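Local coordinates for 373aa long hypothetical citrate synthase (Sulfolobus tokodaii, PDB 1VGP), which belongs to the citrate synthase family and adopts its predominantly helical fold, here as an assembly of two copies of the chain, at residues 35-40 with 44-49; 49-54 with 62-67. All blocks are in the same frame, centred on the assembly; numbering follows the deposited sequence.

Contact 1: residues 35-40 with 44-49; sequences YDLAEF and EEVSYL
Leu37 packs against Val46 and Leu49 across two successive helices of the citrate synthase fold, 34-40 and 43-52, joined by a short turn. The CA atoms of Leu37 and Val46 are 7.1 Å apart, the nearest such pair between 35-40 and 44-49. The interface is small, burying 165 Å² over both sides, and no hydrogen bond crosses it.

The contact can be followed along Leu37. Its CA-CB bond is directed at helix 43-52, and CB itself already meets a methyl, lying 4.2 Å from CG2 of Val46. CG then turns beside the backbone N and anti to the carbonyl carbon (chi1 -65°), which carries the fork past Val46 to the next helical turn. There both branches converge on a single atom: CD2 of Leu37 is 4.0 Å from CD2 of Leu49, while CD1 of Leu37 is 4.2 Å from that same methyl. The two leucine side chains cross obliquely, and Leu49 CD2 is shared almost equally between the two branches of Leu37.

On the other helix, Val46 and Leu49 stand three residues apart and therefore point to the same side. Tyr29 of strand 26-29 touches both Leu37 and Val46, extending the apolar cluster to the small sheet. Beside it, buried Glu45 is held by polar partners: OE1 bonds Ser41 OG in the turn and Tyr367 OH of the second subunit, and OE2 forms a salt bridge with Arg373 of that subunit.

Val46 divides its two methyls: CG1 is anti to the backbone N (chi1 174°), leaving CG2, anti to the carbonyl carbon, as the branch that meets Leu37 CB.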
loop_
_atom_site.group_PDB
_atom_site.type_symbol
_atom_site.label_atom_id
_atom_site.label_comp_id
_atom_site.label_asym_id
_atom_site.label_seq_id
_atom_site.Cartn_x
_atom_site.Cartn_y
_atom_site.Cartn_z
ATOM N N TYR A 35 -16.242 -26.394 -4.642
ATOM C CA TYR A 35 -17.156 -27.056 -5.559
ATOM C C TYR A 35 -18.607 -26.819 -5.149
ATOM O O TYR A 35 -19.423 -26.391 -5.966
ATOM C CB TYR A 35 -16.869 -28.553 -5.606
ATOM C CG TYR A 35 -15.612 -28.909 -6.358
ATOM C CD1 TYR A 35 -14.451 -29.268 -5.679
ATOM C CD2 TYR A 35 -15.579 -28.887 -7.750
ATOM C CE1 TYR A 35 -13.291 -29.599 -6.367
ATOM C CE2 TYR A 35 -14.421 -29.214 -8.451
ATOM C CZ TYR A 35 -13.283 -29.568 -7.753
ATOM O OH TYR A 35 -12.138 -29.888 -8.436
ATOM N N ASP A 36 -18.921 -27.093 -3.883
ATOM C CA ASP A 36 -20.272 -26.887 -3.352
ATOM C C ASP A 36 -20.687 -25.431 -3.368
ATOM O O ASP A 36 -21.845 -25.108 -3.622
ATOM C CB ASP A 36 -20.378 -27.398 -1.917
ATOM C CG ASP A 36 -20.191 -28.886 -1.818
ATOM O OD1 ASP A 36 -20.368 -29.576 -2.846
ATOM O OD2 ASP A 36 -19.863 -29.368 -0.709
ATOM N N LEU A 37 -19.748 -24.544 -3.080
ATOM C CA LEU A 37 -20.077 -23.133 -3.075
ATOM C C LEU A 37 -20.364 -22.690 -4.498
ATOM O O LEU A 37 -21.377 -22.044 -4.756
ATOM C CB LEU A 37 -18.933 -22.326 -2.472
ATOM C CG LEU A 37 -18.693 -22.627 -0.995
ATOM C CD1 LEU A 37 -17.390 -21.981 -0.557
ATOM C CD2 LEU A 37 -19.868 -22.122 -0.152
ATOM N N ALA A 38 -19.484 -23.059 -5.425
ATOM C CA ALA A 38 -19.704 -22.723 -6.827
ATOM C C ALA A 38 -21.081 -23.201 -7.267
ATOM O O ALA A 38 -21.802 -22.483 -7.955
ATOM C CB ALA A 38 -18.623 -23.338 -7.706
ATOM N N GLU A 39 -21.447 -24.412 -6.866
ATOM C CA GLU A 39 -22.663 -25.047 -7.359
ATOM C C GLU A 39 -23.921 -24.561 -6.628
ATOM O O GLU A 39 -24.961 -24.379 -7.248
ATOM C CB GLU A 39 -22.533 -26.573 -7.225
ATOM C CG GLU A 39 -23.828 -27.357 -7.385
ATOM C CD GLU A 39 -24.068 -27.832 -8.811
ATOM O OE1 GLU A 39 -25.224 -28.212 -9.115
ATOM O OE2 GLU A 39 -23.109 -27.826 -9.626
ATOM N N PHE A 40 -23.829 -24.347 -5.318
ATOM C CA PHE A 40 -25.027 -24.115 -4.522
ATOM C C PHE A 40 -25.157 -22.705 -3.973
ATOM O O PHE A 40 -26.239 -22.297 -3.545
ATOM C CB PHE A 40 -25.092 -25.097 -3.355
ATOM C CG PHE A 40 -25.175 -26.535 -3.772
ATOM C CD1 PHE A 40 -24.284 -27.472 -3.255
ATOM C CD2 PHE A 40 -26.153 -26.960 -4.667
ATOM C CE1 PHE A 40 -24.367 -28.809 -3.622
ATOM C CE2 PHE A 40 -26.245 -28.297 -5.041
ATOM C CZ PHE A 40 -25.346 -29.219 -4.514
ATOM N N GLU A 44 -22.790 -13.086 -2.983
ATOM C CA GLU A 44 -23.244 -12.500 -1.730
ATOM C C GLU A 44 -23.143 -13.451 -0.544
ATOM O O GLU A 44 -22.586 -13.088 0.499
ATOM C CB GLU A 44 -24.677 -12.013 -1.866
ATOM C CG GLU A 44 -24.787 -10.703 -2.610
ATOM C CD GLU A 44 -25.624 -10.808 -3.857
ATOM O OE1 GLU A 44 -25.658 -11.909 -4.452
ATOM O OE2 GLU A 44 -26.244 -9.788 -4.240
ATOM N N GLU A 45 -23.673 -14.664 -0.689
ATOM C CA GLU A 45 -23.630 -15.626 0.404
ATOM C C GLU A 45 -22.201 -16.029 0.731
ATOM O O GLU A 45 -21.827 -16.091 1.904
ATOM C CB GLU A 45 -24.449 -16.871 0.069
ATOM C CG GLU A 45 -24.348 -17.943 1.135
ATOM C CD GLU A 45 -25.311 -19.081 0.915
ATOM O OE1 GLU A 45 -24.931 -20.035 0.199
ATOM O OE2 GLU A 45 -26.441 -19.026 1.452
ATOM N N VAL A 46 -21.399 -16.301 -0.297
ATOM C CA VAL A 46 -19.998 -16.677 -0.085
ATOM C C VAL A 46 -19.189 -15.565 0.585
ATOM O O VAL A 46 -18.320 -15.834 1.422
ATOM C CB VAL A 46 -19.311 -17.054 -1.414
ATOM C CG1 VAL A 46 -17.835 -17.288 -1.183
ATOM C CG2 VAL A 46 -19.967 -18.303 -1.996
ATOM N N SER A 47 -19.479 -14.321 0.228
ATOM C CA SER A 47 -18.826 -13.185 0.865
ATOM C C SER A 47 -19.132 -13.117 2.363
ATOM O O SER A 47 -18.233 -12.881 3.182
ATOM C CB SER A 47 -19.251 -11.885 0.184
ATOM O OG SER A 47 -18.742 -11.829 -1.139
ATOM N N TYR A 48 -20.396 -13.322 2.720
ATOM C CA TYR A 48 -20.804 -13.353 4.120
ATOM C C TYR A 48 -20.099 -14.494 4.857
ATOM O O TYR A 48 -19.590 -14.313 5.965
ATOM C CB TYR A 48 -22.325 -13.535 4.210
ATOM C CG TYR A 48 -22.889 -13.445 5.613
ATOM C CD1 TYR A 48 -22.686 -14.473 6.544
ATOM C CD2 TYR A 48 -23.605 -12.322 6.019
ATOM C CE1 TYR A 48 -23.180 -14.377 7.850
ATOM C CE2 TYR A 48 -24.103 -12.215 7.317
ATOM C CZ TYR A 48 -23.885 -13.242 8.231
ATOM O OH TYR A 48 -24.337 -13.097 9.532
ATOM N N LEU A 49 -20.080 -15.670 4.235
ATOM C CA LEU A 49 -19.391 -16.820 4.802
ATOM C C LEU A 49 -17.976 -16.420 5.169
ATOM O O LEU A 49 -17.477 -16.716 6.255
ATOM C CB LEU A 49 -19.348 -17.964 3.785
ATOM C CG LEU A 49 -18.555 -19.208 4.189
ATOM C CD1 LEU A 49 -19.165 -19.853 5.440
ATOM C CD2 LEU A 49 -18.540 -20.180 3.029
#

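Contact 2: residues 49-54 with 62-67; sequences LILYGK and NWFQEK
Tyr52 reaches from the last turn of helix 43-52 towards two successive aromatic residues of helix 58-70, Trp63 and Phe64. The side chains of Tyr52 and Trp63 cross at about a right angle, although the ring planes are inclined by only about 48°. The phenol oxygen arrives in the indole plane, at the edge of the six-membered ring, with Tyr52 OH 3.6 Å from Trp63 CH2. This is van der Waals contact; the hydroxyl has its hydrogen bond with Asp114 OD2.

Phe64 meets the flank of the phenol. Its CD1 lies at the Tyr52 edge, 4.1 Å from Tyr52 CE2, and the two planes are nearly perpendicular, at about 85°. Leu51 and Phe64 also cross at about a right angle, with Leu51 CD1 at the ring edge, 4.0 Å from Phe64 CE1. Leu51 CB also lies over the centre of the Tyr52 ring, 4.1 Å above its plane.

The result is a small aromatic and aliphatic cluster between successive helices of the citrate synthase fold. Two longer helices pack against the cluster: Ile118 of helix 113-135 touches both Leu51 and Phe64, whereas helix 327-346 supplies Val340 to Leu51 and Met344 to Tyr52.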
loop_
_atom_site.group_PDB
_atom_site.type_symbol
_atom_site.label_atom_id
_atom_site.label_comp_id
_atom_site.label_asym_id
_atom_site.label_seq_id
_atom_site.Cartn_x
_atom_site.Cartn_y
_atom_site.Cartn_z
ATOM N N LEU A 49 -20.080 -15.670 4.235
ATOM C CA LEU A 49 -19.391 -16.820 4.802
ATOM C C LEU A 49 -17.976 -16.420 5.169
ATOM O O LEU A 49 -17.477 -16.716 6.255
ATOM C CB LEU A 49 -19.348 -17.964 3.785
ATOM C CG LEU A 49 -18.555 -19.208 4.189
ATOM C CD1 LEU A 49 -19.165 -19.853 5.440
ATOM C CD2 LEU A 49 -18.540 -20.180 3.029
ATOM N N ILE A 50 -17.327 -15.734 4.241
ATOM C CA ILE A 50 -15.908 -15.494 4.356
ATOM C C ILE A 50 -15.634 -14.355 5.321
ATOM O O ILE A 50 -14.694 -14.431 6.106
ATOM C CB ILE A 50 -15.301 -15.244 2.953
ATOM C CG1 ILE A 50 -14.815 -16.586 2.405
ATOM C CG2 ILE A 50 -14.154 -14.248 3.011
ATOM C CD1 ILE A 50 -14.237 -16.523 1.034
ATOM N N LEU A 51 -16.463 -13.316 5.293
ATOM C CA LEU A 51 -16.303 -12.232 6.259
ATOM C C LEU A 51 -16.596 -12.691 7.692
ATOM O O LEU A 51 -15.878 -12.338 8.619
ATOM C CB LEU A 51 -17.220 -11.052 5.916
ATOM C CG LEU A 51 -16.953 -10.236 4.645
ATOM C CD1 LEU A 51 -17.886 -9.043 4.622
ATOM C CD2 LEU A 51 -15.508 -9.782 4.605
ATOM N N TYR A 52 -17.652 -13.473 7.877
ATOM C CA TYR A 52 -18.153 -13.746 9.222
ATOM C C TYR A 52 -17.922 -15.172 9.700
ATOM O O TYR A 52 -18.141 -15.475 10.864
ATOM C CB TYR A 52 -19.636 -13.418 9.289
ATOM C CG TYR A 52 -19.921 -11.965 9.026
ATOM C CD1 TYR A 52 -19.335 -10.975 9.813
ATOM C CD2 TYR A 52 -20.764 -11.572 7.989
ATOM C CE1 TYR A 52 -19.580 -9.624 9.578
ATOM C CE2 TYR A 52 -21.018 -10.225 7.743
ATOM C CZ TYR A 52 -20.423 -9.255 8.540
ATOM O OH TYR A 52 -20.666 -7.921 8.310
ATOM N N GLY A 53 -17.494 -16.053 8.802
ATOM C CA GLY A 53 -17.077 -17.381 9.227
ATOM C C GLY A 53 -18.197 -18.402 9.345
ATOM O O GLY A 53 -17.980 -19.493 9.864
ATOM N N LYS A 54 -19.393 -18.069 8.870
ATOM C CA LYS A 54 -20.451 -19.068 8.780
ATOM C C LYS A 54 -21.497 -18.683 7.738
ATOM O O LYS A 54 -21.655 -17.504 7.422
ATOM C CB LYS A 54 -21.125 -19.263 10.144
ATOM C CG LYS A 54 -21.620 -17.973 10.788
ATOM C CD LYS A 54 -23.143 -17.950 10.937
ATOM C CE LYS A 54 -23.625 -16.610 11.499
ATOM N NZ LYS A 54 -24.881 -16.743 12.299
ATOM N N ASN A 62 -30.199 -11.472 4.260
ATOM C CA ASN A 62 -31.100 -10.454 3.742
ATOM C C ASN A 62 -30.580 -9.087 4.172
ATOM O O ASN A 62 -30.585 -8.136 3.388
ATOM C CB ASN A 62 -32.508 -10.678 4.284
ATOM C CG ASN A 62 -33.551 -10.678 3.189
ATOM O OD1 ASN A 62 -33.384 -11.340 2.159
ATOM N ND2 ASN A 62 -34.638 -9.936 3.398
ATOM N N TRP A 63 -30.125 -9.003 5.419
ATOM C CA TRP A 63 -29.453 -7.816 5.899
ATOM C C TRP A 63 -28.195 -7.556 5.084
ATOM O O TRP A 63 -27.864 -6.410 4.776
ATOM C CB TRP A 63 -29.073 -7.980 7.370
ATOM C CG TRP A 63 -28.128 -6.920 7.845
ATOM C CD1 TRP A 63 -28.448 -5.652 8.237
ATOM C CD2 TRP A 63 -26.710 -7.019 7.940
ATOM N NE1 TRP A 63 -27.317 -4.958 8.573
ATOM C CE2 TRP A 63 -26.224 -5.780 8.404
ATOM C CE3 TRP A 63 -25.786 -8.046 7.690
ATOM C CZ2 TRP A 63 -24.871 -5.522 8.613
ATOM C CZ3 TRP A 63 -24.437 -7.797 7.896
ATOM C CH2 TRP A 63 -23.993 -6.549 8.358
ATOM N N PHE A 64 -27.492 -8.629 4.740
ATOM C CA PHE A 64 -26.156 -8.508 4.182
ATOM C C PHE A 64 -26.194 -7.987 2.758
ATOM O O PHE A 64 -25.475 -7.056 2.408
ATOM C CB PHE A 64 -25.431 -9.853 4.213
ATOM C CG PHE A 64 -24.054 -9.799 3.626
ATOM C CD1 PHE A 64 -23.014 -9.196 4.320
ATOM C CD2 PHE A 64 -23.803 -10.319 2.359
ATOM C CE1 PHE A 64 -21.741 -9.107 3.763
ATOM C CE2 PHE A 64 -22.531 -10.233 1.792
ATOM C CZ PHE A 64 -21.500 -9.627 2.496
ATOM N N GLN A 65 -27.032 -8.588 1.925
ATOM C CA GLN A 65 -27.148 -8.121 0.554
ATOM C C GLN A 65 -27.956 -6.839 0.479
ATOM O O GLN A 65 -28.057 -6.229 -0.576
ATOM C CB GLN A 65 -27.773 -9.197 -0.336
ATOM C CG GLN A 65 -29.057 -9.792 0.183
ATOM C CD GLN A 65 -29.343 -11.160 -0.412
ATOM O OE1 GLN A 65 -30.488 -11.606 -0.440
ATOM N NE2 GLN A 65 -28.300 -11.832 -0.891
ATOM N N GLU A 66 -28.531 -6.424 1.596
ATOM C CA GLU A 66 -29.185 -5.124 1.650
ATOM C C GLU A 66 -28.114 -4.035 1.696
ATOM O O GLU A 66 -28.167 -3.069 0.938
ATOM C CB GLU A 66 -30.085 -5.061 2.891
ATOM C CG GLU A 66 -30.245 -3.680 3.519
ATOM C CD GLU A 66 -31.619 -3.472 4.151
ATOM O OE1 GLU A 66 -32.172 -4.451 4.718
ATOM O OE2 GLU A 66 -32.141 -2.337 4.080
ATOM N N LYS A 67 -27.135 -4.210 2.578
ATOM C CA LYS A 67 -26.019 -3.280 2.668
ATOM C C LYS A 67 -25.292 -3.207 1.326
ATOM O O LYS A 67 -24.771 -2.154 0.937
ATOM C CB LYS A 67 -25.038 -3.733 3.765
ATOM C CG LYS A 67 -25.495 -3.455 5.198
ATOM C CD LYS A 67 -25.702 -1.962 5.450
ATOM C CE LYS A 67 -25.344 -1.578 6.878
ATOM N NZ LYS A 67 -26.069 -2.410 7.869
#

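How the contacts relate
From the N terminus, the chain leaves the small antiparallel sheet at strand 32-33 and enters helix 34-40; contact 1 then closes the short turn at residues 41-42. Helix 43-52 runs on to Gly53, whose positive phi marks the departure from helical geometry, and contact 2 closes the wider connection into helix 58-70. The contacts follow in series, neither nesting nor crossing, with centres 11 Å apart. Both segments on helix 43-52 include Leu49, but its side chain works in contact 1 alone. Tyr48 bridges the two regions, making edge-to-face ring contacts with Tyr52 and Phe64. Helix 43-52 is thus bound to its predecessor and its successor.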